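Local coordinates for dihydropteridine reductase (Caenorhabditis elegans, PDB 1OOE), which probably catalyses the NAD(P)H-dependent reduction of quinonoid dihydrobiopterin to tetrahydrobiopterin, as a homodimeric member of the short-chain dehydrogenase/reductase family, at residues Leu68-Val79 with His118-Thr128; Gly82-Phe93 with Thr137-Met145. One frame throughout, in Å; residues are numbered along the deposited sequence. Where two conformers were deposited one is given.

Contact 1 (Leu68-Val79 with His118-Thr128)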
loop_
_atom_site.group_PDB
_atom_site.type_symbol
_atom_site.label_atom_id
_atom_site.label_comp_id
_atom_site.label_asym_id
_atom_site.label_seq_id
_atom_site.Cartn_x
_atom_site.Cartn_y
_atom_site.Cartn_z
ATOM N N LEU A 68 24.654 13.294 12.014
ATOM C CA LEU A 68 25.223 13.858 10.791
ATOM C C LEU A 68 25.694 15.309 10.860
ATOM O O LEU A 68 26.692 15.667 10.233
ATOM C CB LEU A 68 24.221 13.715 9.640
ATOM C CG LEU A 68 23.929 12.284 9.178
ATOM C CD1 LEU A 68 22.863 12.320 8.101
ATOM C CD2 LEU A 68 25.197 11.627 8.649
ATOM N N GLN A 69 24.988 16.140 11.619
ATOM C CA GLN A 69 25.339 17.553 11.719
ATOM C C GLN A 69 25.422 18.156 10.308
ATOM O O GLN A 69 24.431 18.159 9.577
ATOM C CB GLN A 69 26.668 17.731 12.466
ATOM C CG GLN A 69 26.624 17.345 13.950
ATOM C CD GLN A 69 25.635 18.176 14.752
ATOM O OE1 GLN A 69 25.669 19.411 14.722
ATOM N NE2 GLN A 69 24.751 17.504 15.484
ATOM N N GLY A 70 26.596 18.645 9.916
ATOM C CA GLY A 70 26.734 19.245 8.598
ATOM C C GLY A 70 27.083 18.319 7.444
ATOM O O GLY A 70 27.401 18.784 6.347
ATOM N N SER A 71 27.021 17.011 7.674
ATOM C CA SER A 71 27.345 16.050 6.625
ATOM C C SER A 71 26.102 15.478 5.960
ATOM O O SER A 71 25.034 15.411 6.570
ATOM C CB SER A 71 28.164 14.888 7.194
ATOM O OG SER A 71 29.451 15.308 7.614
ATOM N N GLN A 72 26.254 15.082 4.701
ATOM C CA GLN A 72 25.176 14.454 3.946
ATOM C C GLN A 72 25.656 13.033 3.717
ATOM O O GLN A 72 26.795 12.713 4.034
ATOM C CB GLN A 72 24.964 15.147 2.602
ATOM C CG GLN A 72 24.274 16.495 2.689
ATOM C CD GLN A 72 24.222 17.193 1.345
ATOM O OE1 GLN A 72 25.248 17.377 0.693
ATOM N NE2 GLN A 72 23.025 17.586 0.924
ATOM N N VAL A 73 24.798 12.179 3.174
ATOM C CA VAL A 73 25.191 10.798 2.909
ATOM C C VAL A 73 25.181 10.503 1.412
ATOM O O VAL A 73 24.470 11.153 0.645
ATOM C CB VAL A 73 24.259 9.794 3.631
ATOM C CG1 VAL A 73 24.335 10.008 5.145
ATOM C CG2 VAL A 73 22.833 9.950 3.135
ATOM N N ASP A 74 25.973 9.518 1.003
ATOM C CA ASP A 74 26.070 9.131 -0.404
ATOM C C ASP A 74 24.971 8.145 -0.779
ATOM O O ASP A 74 24.652 7.970 -1.953
ATOM C CB ASP A 74 27.436 8.507 -0.690
ATOM C CG ASP A 74 28.578 9.465 -0.415
ATOM O OD1 ASP A 74 28.921 9.661 0.769
ATOM O OD2 ASP A 74 29.125 10.033 -1.382
ATOM N N GLY A 75 24.393 7.504 0.231
ATOM C CA GLY A 75 23.329 6.550 -0.023
ATOM C C GLY A 75 22.544 6.178 1.218
ATOM O O GLY A 75 23.044 6.264 2.343
ATOM N N VAL A 76 21.290 5.799 0.998
ATOM C CA VAL A 76 20.385 5.355 2.057
ATOM C C VAL A 76 19.882 4.013 1.526
ATOM O O VAL A 76 19.266 3.958 0.465
ATOM C CB VAL A 76 19.192 6.333 2.235
ATOM C CG1 VAL A 76 18.205 5.779 3.262
ATOM C CG2 VAL A 76 19.702 7.697 2.692
ATOM N N PHE A 77 20.176 2.937 2.247
ATOM C CA PHE A 77 19.768 1.602 1.818
ATOM C C PHE A 77 18.788 1.010 2.820
ATOM O O PHE A 77 19.142 0.780 3.972
ATOM C CB PHE A 77 20.996 0.692 1.701
ATOM C CG PHE A 77 22.165 1.322 0.981
ATOM C CD1 PHE A 77 21.983 2.009 -0.219
ATOM C CD2 PHE A 77 23.451 1.211 1.501
ATOM C CE1 PHE A 77 23.068 2.576 -0.889
ATOM C CE2 PHE A 77 24.544 1.773 0.839
ATOM C CZ PHE A 77 24.352 2.457 -0.357
ATOM N N CYS A 78 17.558 0.761 2.375
ATOM C CA CYS A 78 16.528 0.212 3.253
ATOM C C CYS A 78 16.210 -1.241 2.925
ATOM O O CYS A 78 15.655 -1.537 1.866
ATOM C CB CYS A 78 15.253 1.050 3.145
ATOM S SG CYS A 78 13.964 0.597 4.332
ATOM N N VAL A 79 16.558 -2.139 3.843
ATOM C CA VAL A 79 16.321 -3.570 3.662
ATOM C C VAL A 79 15.594 -4.180 4.861
ATOM O O VAL A 79 15.644 -5.395 5.079
ATOM C CB VAL A 79 17.656 -4.323 3.444
ATOM C CG1 VAL A 79 18.269 -3.905 2.114
ATOM C CG2 VAL A 79 18.626 -4.030 4.593
ATOM N N HIS A 118 18.831 14.248 3.981
ATOM C CA HIS A 118 20.270 14.039 4.053
ATOM C C HIS A 118 21.047 13.515 2.849
ATOM O O HIS A 118 22.274 13.513 2.877
ATOM C CB HIS A 118 20.547 13.116 5.239
ATOM C CG HIS A 118 19.954 13.598 6.525
ATOM N ND1 HIS A 118 20.445 14.693 7.202
ATOM C CD2 HIS A 118 18.902 13.148 7.249
ATOM C CE1 HIS A 118 19.722 14.897 8.288
ATOM N NE2 HIS A 118 18.779 13.973 8.341
ATOM N N LEU A 119 20.362 13.068 1.805
ATOM C CA LEU A 119 21.063 12.528 0.641
ATOM C C LEU A 119 21.698 13.612 -0.232
ATOM O O LEU A 119 21.053 14.603 -0.572
ATOM C CB LEU A 119 20.101 11.684 -0.200
ATOM C CG LEU A 119 20.678 10.832 -1.335
ATOM C CD1 LEU A 119 21.565 9.710 -0.782
ATOM C CD2 LEU A 119 19.524 10.234 -2.131
ATOM N N LYS A 120 22.966 13.418 -0.586
ATOM C CA LYS A 120 23.680 14.378 -1.429
ATOM C C LYS A 120 23.085 14.386 -2.832
ATOM O O LYS A 120 22.501 13.393 -3.280
ATOM C CB LYS A 120 25.161 14.000 -1.541
ATOM C CG LYS A 120 25.363 12.667 -2.280
ATOM C CD LYS A 120 26.743 12.535 -2.913
ATOM C CE LYS A 120 26.958 11.150 -3.503
ATOM N NZ LYS A 120 28.337 10.991 -4.042
ATOM N N PRO A 121 23.200 15.519 -3.544
ATOM C CA PRO A 121 22.651 15.538 -4.899
ATOM C C PRO A 121 23.399 14.459 -5.677
ATOM O O PRO A 121 24.613 14.306 -5.521
ATOM C CB PRO A 121 22.984 16.947 -5.378
ATOM C CG PRO A 121 22.851 17.743 -4.115
ATOM C CD PRO A 121 23.591 16.876 -3.117
ATOM N N GLY A 122 22.676 13.699 -6.489
ATOM C CA GLY A 122 23.307 12.636 -7.252
ATOM C C GLY A 122 23.472 11.348 -6.458
ATOM O O GLY A 122 24.015 10.371 -6.967
ATOM N N GLY A 123 23.007 11.342 -5.211
ATOM C CA GLY A 123 23.133 10.156 -4.379
ATOM C C GLY A 123 22.151 9.054 -4.724
ATOM O O GLY A 123 21.353 9.200 -5.645
ATOM N N LEU A 124 22.202 7.957 -3.970
ATOM C CA LEU A 124 21.331 6.810 -4.212
ATOM C C LEU A 124 20.446 6.406 -3.037
ATOM O O LEU A 124 20.912 6.309 -1.905
ATOM C CB LEU A 124 22.181 5.594 -4.601
ATOM C CG LEU A 124 21.474 4.236 -4.680
ATOM C CD1 LEU A 124 20.521 4.225 -5.857
ATOM C CD2 LEU A 124 22.505 3.118 -4.815
ATOM N N LEU A 125 19.163 6.185 -3.322
ATOM C CA LEU A 125 18.224 5.692 -2.318
ATOM C C LEU A 125 17.810 4.319 -2.844
ATOM O O LEU A 125 17.366 4.199 -3.989
ATOM C CB LEU A 125 16.977 6.576 -2.199
ATOM C CG LEU A 125 15.801 5.920 -1.445
ATOM C CD1 LEU A 125 16.162 5.718 0.025
ATOM C CD2 LEU A 125 14.555 6.792 -1.570
ATOM N N GLN A 126 17.990 3.284 -2.033
ATOM C CA GLN A 126 17.600 1.937 -2.442
ATOM C C GLN A 126 16.540 1.409 -1.488
ATOM O O GLN A 126 16.666 1.534 -0.269
ATOM C CB GLN A 126 18.819 1.009 -2.461
ATOM C CG GLN A 126 18.489 -0.476 -2.600
ATOM C CD GLN A 126 18.391 -1.168 -1.255
ATOM O OE1 GLN A 126 19.249 -0.976 -0.392
ATOM N NE2 GLN A 126 17.352 -1.986 -1.070
ATOM N N LEU A 127 15.482 0.844 -2.059
ATOM C CA LEU A 127 14.387 0.285 -1.277
ATOM C C LEU A 127 14.247 -1.186 -1.638
ATOM O O LEU A 127 14.806 -1.654 -2.634
ATOM C CB LEU A 127 13.071 1.010 -1.586
ATOM C CG LEU A 127 13.026 2.527 -1.379
ATOM C CD1 LEU A 127 11.659 3.044 -1.796
ATOM C CD2 LEU A 127 13.315 2.873 0.083
ATOM N N THR A 128 13.487 -1.913 -0.834
ATOM C CA THR A 128 13.290 -3.329 -1.091
ATOM C C THR A 128 11.830 -3.619 -1.394
ATOM O O THR A 128 10.958 -3.376 -0.564
ATOM C CB THR A 128 13.749 -4.166 0.111
ATOM O OG1 THR A 128 15.134 -3.898 0.375
ATOM C CG2 THR A 128 13.586 -5.654 -0.184
HETATM O O HOH W 1 22.399 16.296 6.281
HETATM O O HOH W 2 12.446 -0.670 1.561
#

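Contact 2 (Gly82-Phe93 with Thr137-Met145)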
loop_
_atom_site.group_PDB
_atom_site.type_symbol
_atom_site.label_atom_id
_atom_site.label_comp_id
_atom_site.label_asym_id
_atom_site.label_seq_id
_atom_site.Cartn_x
_atom_site.Cartn_y
_atom_site.Cartn_z
ATOM N N GLY A 82 10.079 -8.158 7.588
ATOM C CA GLY A 82 9.962 -9.606 7.558
ATOM C C GLY A 82 8.742 -10.057 6.770
ATOM O O GLY A 82 8.284 -9.351 5.874
ATOM N N TRP A 83 8.206 -11.229 7.106
ATOM C CA TRP A 83 7.042 -11.764 6.400
ATOM C C TRP A 83 5.973 -12.368 7.312
ATOM O O TRP A 83 6.264 -12.872 8.396
ATOM C CB TRP A 83 7.494 -12.839 5.407
ATOM C CG TRP A 83 6.393 -13.403 4.536
ATOM C CD1 TRP A 83 5.984 -12.926 3.323
ATOM C CD2 TRP A 83 5.604 -14.578 4.789
ATOM N NE1 TRP A 83 5.001 -13.731 2.799
ATOM C CE2 TRP A 83 4.750 -14.753 3.678
ATOM C CE3 TRP A 83 5.541 -15.501 5.843
ATOM C CZ2 TRP A 83 3.840 -15.817 3.589
ATOM C CZ3 TRP A 83 4.634 -16.562 5.753
ATOM C CH2 TRP A 83 3.800 -16.708 4.633
ATOM N N ALA A 84 4.733 -12.307 6.834
ATOM C CA ALA A 84 3.554 -12.863 7.500
ATOM C C ALA A 84 2.544 -13.006 6.364
ATOM O O ALA A 84 2.319 -12.059 5.615
ATOM C CB ALA A 84 3.027 -11.907 8.576
ATOM N N GLY A 85 1.947 -14.184 6.224
ATOM C CA GLY A 85 1.005 -14.394 5.139
ATOM C C GLY A 85 -0.453 -14.454 5.533
ATOM O O GLY A 85 -0.855 -13.878 6.546
ATOM N N GLY A 86 -1.245 -15.139 4.711
ATOM C CA GLY A 86 -2.663 -15.292 4.984
ATOM C C GLY A 86 -3.612 -14.734 3.938
ATOM O O GLY A 86 -3.452 -13.600 3.478
ATOM N N SER A 87 -4.602 -15.536 3.553
ATOM C CA SER A 87 -5.598 -15.095 2.585
ATOM C C SER A 87 -6.639 -14.308 3.376
ATOM O O SER A 87 -6.517 -14.171 4.591
ATOM C CB SER A 87 -6.268 -16.294 1.907
ATOM O OG SER A 87 -7.106 -16.988 2.819
ATOM N N ALA A 88 -7.663 -13.798 2.697
ATOM C CA ALA A 88 -8.701 -13.031 3.379
ATOM C C ALA A 88 -9.502 -13.873 4.373
ATOM O O ALA A 88 -10.095 -13.338 5.312
ATOM C CB ALA A 88 -9.641 -12.394 2.356
ATOM N N SER A 89 -9.522 -15.187 4.177
ATOM C CA SER A 89 -10.267 -16.052 5.085
ATOM C C SER A 89 -9.437 -16.463 6.304
ATOM O O SER A 89 -9.945 -17.105 7.224
ATOM C CB SER A 89 -10.777 -17.289 4.338
ATOM O OG SER A 89 -9.719 -17.991 3.715
ATOM N N SER A 90 -8.161 -16.090 6.312
ATOM C CA SER A 90 -7.286 -16.406 7.435
ATOM C C SER A 90 -7.729 -15.630 8.666
ATOM O O SER A 90 -8.173 -14.486 8.561
ATOM C CB SER A 90 -5.839 -16.032 7.114
ATOM O OG SER A 90 -5.063 -16.019 8.300
ATOM N N LYS A 91 -7.602 -16.249 9.834
ATOM C CA LYS A 91 -7.994 -15.596 11.075
ATOM C C LYS A 91 -7.170 -14.329 11.294
ATOM O O LYS A 91 -7.679 -13.331 11.806
ATOM C CB LYS A 91 -7.802 -16.550 12.259
ATOM C CG LYS A 91 -8.211 -15.956 13.599
ATOM C CD LYS A 91 -8.132 -16.980 14.723
ATOM C CE LYS A 91 -6.711 -17.478 14.941
ATOM N NZ LYS A 91 -6.652 -18.470 16.052
ATOM N N ASP A 92 -5.904 -14.371 10.890
ATOM C CA ASP A 92 -5.013 -13.229 11.059
ATOM C C ASP A 92 -4.773 -12.422 9.781
ATOM O O ASP A 92 -3.706 -11.836 9.612
ATOM C CB ASP A 92 -3.664 -13.689 11.620
ATOM C CG ASP A 92 -3.797 -14.404 12.949
ATOM O OD1 ASP A 92 -4.498 -13.885 13.840
ATOM O OD2 ASP A 92 -3.189 -15.483 13.103
ATOM N N PHE A 93 -5.760 -12.392 8.889
ATOM C CA PHE A 93 -5.631 -11.635 7.643
ATOM C C PHE A 93 -5.278 -10.178 7.942
ATOM O O PHE A 93 -4.291 -9.651 7.420
ATOM C CB PHE A 93 -6.942 -11.716 6.835
ATOM C CG PHE A 93 -7.082 -10.649 5.768
ATOM C CD1 PHE A 93 -6.086 -10.449 4.815
ATOM C CD2 PHE A 93 -8.224 -9.854 5.717
ATOM C CE1 PHE A 93 -6.225 -9.471 3.828
ATOM C CE2 PHE A 93 -8.375 -8.870 4.734
ATOM C CZ PHE A 93 -7.371 -8.681 3.787
ATOM N N THR A 137 -1.539 -11.998 -5.109
ATOM C CA THR A 137 -0.973 -12.810 -4.026
ATOM C C THR A 137 -2.074 -13.228 -3.049
ATOM O O THR A 137 -2.038 -12.884 -1.869
ATOM C CB THR A 137 0.117 -12.047 -3.232
ATOM O OG1 THR A 137 -0.451 -10.877 -2.626
ATOM C CG2 THR A 137 1.268 -11.650 -4.145
ATOM N N PRO A 138 -3.059 -14.004 -3.529
ATOM C CA PRO A 138 -4.173 -14.464 -2.692
ATOM C C PRO A 138 -3.814 -15.206 -1.399
ATOM O O PRO A 138 -4.597 -15.196 -0.447
ATOM C CB PRO A 138 -4.990 -15.332 -3.651
ATOM C CG PRO A 138 -3.949 -15.866 -4.593
ATOM C CD PRO A 138 -3.104 -14.639 -4.857
ATOM N N SER A 139 -2.648 -15.849 -1.361
ATOM C CA SER A 139 -2.244 -16.592 -0.167
ATOM C C SER A 139 -1.507 -15.742 0.868
ATOM O O SER A 139 -1.260 -16.196 1.982
ATOM C CB SER A 139 -1.367 -17.788 -0.549
ATOM O OG SER A 139 -0.066 -17.375 -0.928
ATOM N N MET A 140 -1.158 -14.514 0.493
ATOM C CA MET A 140 -0.449 -13.596 1.384
ATOM C C MET A 140 -0.822 -12.175 0.979
ATOM O O MET A 140 0.026 -11.375 0.582
ATOM C CB MET A 140 1.068 -13.812 1.277
ATOM C CG MET A 140 1.599 -13.879 -0.153
ATOM S SD MET A 140 3.351 -14.328 -0.173
ATOM C CE MET A 140 3.935 -13.405 -1.574
ATOM N N ILE A 141 -2.112 -11.882 1.093
ATOM C CA ILE A 141 -2.675 -10.595 0.711
ATOM C C ILE A 141 -2.058 -9.363 1.372
ATOM O O ILE A 141 -1.792 -8.373 0.691
ATOM C CB ILE A 141 -4.208 -10.613 0.923
ATOM C CG1 ILE A 141 -4.816 -11.692 0.019
ATOM C CG2 ILE A 141 -4.811 -9.252 0.603
ATOM C CD1 ILE A 141 -6.332 -11.832 0.106
ATOM N N GLY A 142 -1.825 -9.420 2.680
ATOM C CA GLY A 142 -1.235 -8.284 3.375
ATOM C C GLY A 142 0.167 -7.967 2.882
ATOM O O GLY A 142 0.506 -6.806 2.625
ATOM N N TYR A 143 0.988 -9.001 2.752
ATOM C CA TYR A 143 2.354 -8.830 2.267
ATOM C C TYR A 143 2.282 -8.201 0.878
ATOM O O TYR A 143 3.004 -7.248 0.571
ATOM C CB TYR A 143 3.049 -10.192 2.186
ATOM C CG TYR A 143 4.493 -10.132 1.734
ATOM C CD1 TYR A 143 5.480 -9.586 2.555
ATOM C CD2 TYR A 143 4.869 -10.634 0.492
ATOM C CE1 TYR A 143 6.812 -9.548 2.146
ATOM C CE2 TYR A 143 6.195 -10.602 0.071
ATOM C CZ TYR A 143 7.161 -10.060 0.907
ATOM O OH TYR A 143 8.478 -10.043 0.502
ATOM N N GLY A 144 1.399 -8.740 0.042
ATOM C CA GLY A 144 1.242 -8.225 -1.308
ATOM C C GLY A 144 0.885 -6.751 -1.343
ATOM O O GLY A 144 1.493 -5.989 -2.098
ATOM N N MET A 145 -0.099 -6.355 -0.535
ATOM C CA MET A 145 -0.556 -4.962 -0.451
ATOM C C MET A 145 0.552 -4.017 -0.026
ATOM O O MET A 145 0.758 -2.960 -0.628
ATOM C CB MET A 145 -1.664 -4.807 0.589
ATOM C CG MET A 145 -2.986 -5.427 0.265
ATOM S SD MET A 145 -4.196 -4.636 1.328
ATOM C CE MET A 145 -3.875 -5.407 2.897
HETATM O O HOH W 3 0.180 -11.455 4.122
HETATM O O HOH W 4 -2.473 -11.208 4.937
#

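Contact 1 (Leu68-Val79 with His118-Thr128)
Val76 lays its CB and CG1 against CD1 of Leu125, the CB to CD1 distance being 3.8 Å, on the side of the sheet facing helix 93-118. Strands 75-78 and 123-128 are parallel neighbours in the Rossmann-type fold, joined by that helix in a beta-alpha-beta crossover. On the same side as Val76, Leu119 extends forward past its neighbour Val73, its CD1 3.7 Å from Gly75 CA. On the other side Phe77 crosses Leu124 at about a right angle, its CE1 4.0 Å from Leu124 CD2, with helix 198-210 packed nearby. Gly75 makes way for this ring, since a CB there would collide with Phe77 CE1. At the end of helix 53-68, Leu68 CD1 sits over one face of the His118 imidazole in a CH-pi contact, 3.8 Å from the ring centroid. A water in the plane of that ring joins ND1 to Ser71 O.

Backbone bonds knit the strands together, among them Gln126 N to Val76 O at 2.9 Å. The Gln126 chain bends at chi2 (-94°), which brings OE1 to 3.2 Å from Phe77 CB, where this buried oxygen finds no polar partner. At the far end, Thr128 OG1 donates to Cys78 O over 2.8 Å, in the carbonyl plane and on a lone pair.

Contact 2 (Gly82-Phe93 with Thr137-Met145)
Trp83 drives the edge of its indole at the face of Tyr143 in a T-shaped stack: CD1 stands over the centre of the phenol ring, and the planes of the five-membered ring and the phenol meet at 65°. The approach is close, with Trp83 CD1 3.5 Å from Tyr143 CG. Both side chains extend with CG anti to the backbone N (chi1 -176° for Trp83, -178° for Tyr143), which brings the two rings together between loop and helix. Next to CD1 on the indole rim, NE1 points at Met140 SD, 3.5 Å away, a weak hydrogen bond and an in-plane Met-aromatic contact. An alanine in place of Tyr143 would strip the aromatic face from beneath the indole edge and is likely to leave Trp83 less firmly fixed in its rotation about chi2.

Tyr143 begins the Tyr-X-X-X-Lys sequence of short-chain dehydrogenases/reductases, whose tyrosine is usually the catalytic acid, so Trp83 probably borders the active site. A water bridges Ala84 O and Tyr143 N in the first turn of helix 141-158.

Ile141 anchors the other end. Its CG2 meets the edge of the Phe93 ring, 3.5 Å from CE1, while CD1 reaches Ala88, 4.0 Å from its CB; Leu153 of the second subunit packs on the same isoleucine. Between the two clusters the backbones pair through Gly86, whose N donates to Ser139 O at 2.9 Å and whose O accepts from Ile141 N at 3.2 Å, from above the carbonyl plane.

How the contacts relate
From the N terminus, the chain enters contact 1 at the end of helix 53-68, continues along strand 73-78 and runs straight on into loop 82-93, the first half of contact 2. Helix 93-118 then leads back to residues 118-128, where contact 1 closes its loop by setting strand 123-128 beside strand 73-78. After that strand the chain reaches residues 137-145 and contact 2 closes in turn, joining the start of helix 141-158 to the loop before helix 93-118. The two closures therefore cross instead of nesting. Their centres lie 32 Å apart: contact 1 joins two adjacent parallel strands in the middle of the sheet, whereas contact 2 joins segments beyond the strand ends and borders the second subunit.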